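Local coordinates for protein prolyl oligopeptidase (Novosphingobium capsulatum, PDB 1YR2) that probably hydrolyses oligopeptides after proline, and less readily after alanine, as a serine peptidase of the S9A prolyl oligopeptidase family, at residues 426-431 / 520-525. Residues are numbered along the deposited sequence; the frame is centred on the assembly and turned at random.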
# COMPACT_ATOMS: atom_id res chain seq x y z
N SER A 426 -1.59 9.04 6.09
CA SER A 426 -0.87 8.04 6.86
C SER A 426 0.63 8.22 6.70
O SER A 426 1.11 8.90 5.75
CB SER A 426 -1.31 6.65 6.46
OG SER A 426 -0.64 6.27 5.27
N SER A 427 1.41 7.66 7.61
CA SER A 427 2.84 7.70 7.47
C SER A 427 3.47 6.67 8.39
O SER A 427 2.76 5.95 9.04
CB SER A 427 3.41 9.10 7.78
OG SER A 427 4.72 9.22 7.23
N PHE A 428 4.80 6.61 8.45
CA PHE A 428 5.47 5.57 9.24
C PHE A 428 5.11 5.65 10.72
O PHE A 428 5.14 4.64 11.41
CB PHE A 428 6.98 5.63 9.04
CG PHE A 428 7.39 5.47 7.63
CD1 PHE A 428 7.30 4.25 7.01
CD2 PHE A 428 7.81 6.59 6.88
CE1 PHE A 428 7.65 4.09 5.68
CE2 PHE A 428 8.23 6.42 5.54
CZ PHE A 428 8.12 5.17 4.94
N THR A 429 4.71 6.84 11.20
CA THR A 429 4.30 6.96 12.60
C THR A 429 2.90 7.46 12.75
O THR A 429 2.50 7.94 13.82
CB THR A 429 5.22 7.91 13.35
OG1 THR A 429 5.28 9.15 12.61
CG2 THR A 429 6.65 7.33 13.33
N GLN A 430 2.11 7.29 11.70
CA GLN A 430 0.71 7.72 11.70
C GLN A 430 -0.15 6.70 11.00
O GLN A 430 -0.24 6.66 9.77
CB GLN A 430 0.60 9.10 11.06
CG GLN A 430 -0.81 9.66 10.93
CD GLN A 430 -1.44 9.85 12.26
OE1 GLN A 430 -1.16 10.84 12.93
NE2 GLN A 430 -2.28 8.90 12.68
N PRO A 431 -0.83 5.83 11.75
CA PRO A 431 -1.84 5.00 11.13
C PRO A 431 -2.89 5.86 10.43
O PRO A 431 -3.16 6.97 10.88
CB PRO A 431 -2.44 4.23 12.32
CG PRO A 431 -1.43 4.35 13.41
CD PRO A 431 -0.75 5.65 13.21
N PHE A 520 14.73 4.04 12.11
CA PHE A 520 14.27 3.36 10.92
C PHE A 520 14.61 4.20 9.69
O PHE A 520 14.46 5.43 9.67
CB PHE A 520 12.79 3.04 11.02
CG PHE A 520 12.18 2.49 9.76
CD1 PHE A 520 12.47 1.20 9.35
CD2 PHE A 520 11.39 3.28 8.96
CE1 PHE A 520 11.89 0.66 8.21
CE2 PHE A 520 10.83 2.77 7.78
CZ PHE A 520 11.09 1.44 7.40
N ALA A 521 15.11 3.51 8.67
CA ALA A 521 15.45 4.14 7.39
C ALA A 521 14.94 3.28 6.27
O ALA A 521 14.96 2.05 6.34
CB ALA A 521 16.94 4.30 7.32
N LEU A 522 14.44 3.92 5.23
CA LEU A 522 13.93 3.23 4.07
C LEU A 522 14.43 3.99 2.85
O LEU A 522 14.19 5.19 2.73
CB LEU A 522 12.41 3.19 4.08
CG LEU A 522 11.71 2.44 2.92
CD1 LEU A 522 10.34 2.01 3.29
CD2 LEU A 522 11.62 3.29 1.65
N ALA A 523 15.15 3.30 1.98
CA ALA A 523 15.72 3.91 0.75
C ALA A 523 14.86 3.57 -0.46
O ALA A 523 14.48 2.43 -0.66
CB ALA A 523 17.12 3.41 0.56
N ASN A 524 14.57 4.58 -1.27
CA ASN A 524 13.72 4.46 -2.45
C ASN A 524 14.64 4.16 -3.65
O ASN A 524 14.82 4.95 -4.56
CB ASN A 524 12.95 5.75 -2.67
CG ASN A 524 11.89 5.97 -1.62
OD1 ASN A 524 12.07 6.78 -0.69
ND2 ASN A 524 10.79 5.16 -1.69
N LEU A 525 15.20 2.96 -3.60
CA LEU A 525 16.18 2.49 -4.55
C LEU A 525 15.64 2.50 -5.99
O LEU A 525 14.43 2.33 -6.23
CB LEU A 525 16.55 1.06 -4.20
CG LEU A 525 16.99 0.80 -2.76
CD1 LEU A 525 17.12 -0.70 -2.54
CD2 LEU A 525 18.25 1.43 -2.42
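F428 rides on a type I beta turn from S427 to Q430, facing F520 and L522 on strand 519-523, and the nearest CA atoms, those of F428 and F520, are 9.2 Å apart. The turn is closed by two backbone hydrogen bonds, from S427 N to Q430 O and from Q430 N to S427 O, a hairpin end whose F428 points toward strand 519-523. With CG anti to its own carbonyl carbon (chi1 -58°), the phenyl ring reaches toward the strand. F520 CE2 lies over one face of it, 3.9 Å from F428 CD1; the planes are inclined at 57°, an oblique pairing with centroids 5.6 Å apart. L522 adds a methyl, CD1, which approaches F428 CE1 obliquely at 4.2 Å. In this buried, apolar setting the bulky rings of F428 and F520 span the wide backbone separation, and branched L522 supplies a methyl to the F428 ring. Replacing F428 by an alanine is likely to leave F520 CE2 and L522 CD1 without the ring they pack on, opening a gap between turn and strand. The turn leads from strand 421-427 into 430-431 and on to 433-438 in the same propeller blade, while 519-523 belongs to the central sheet of the alpha/beta-hydrolase domain, so the contact packs one domain against the other. The neighbouring strand 473-481 adds to the apolar cluster, F477 meeting the F428 ring and V479 touching both phenylalanines, while F510 of helix 508-514 stacks on F520.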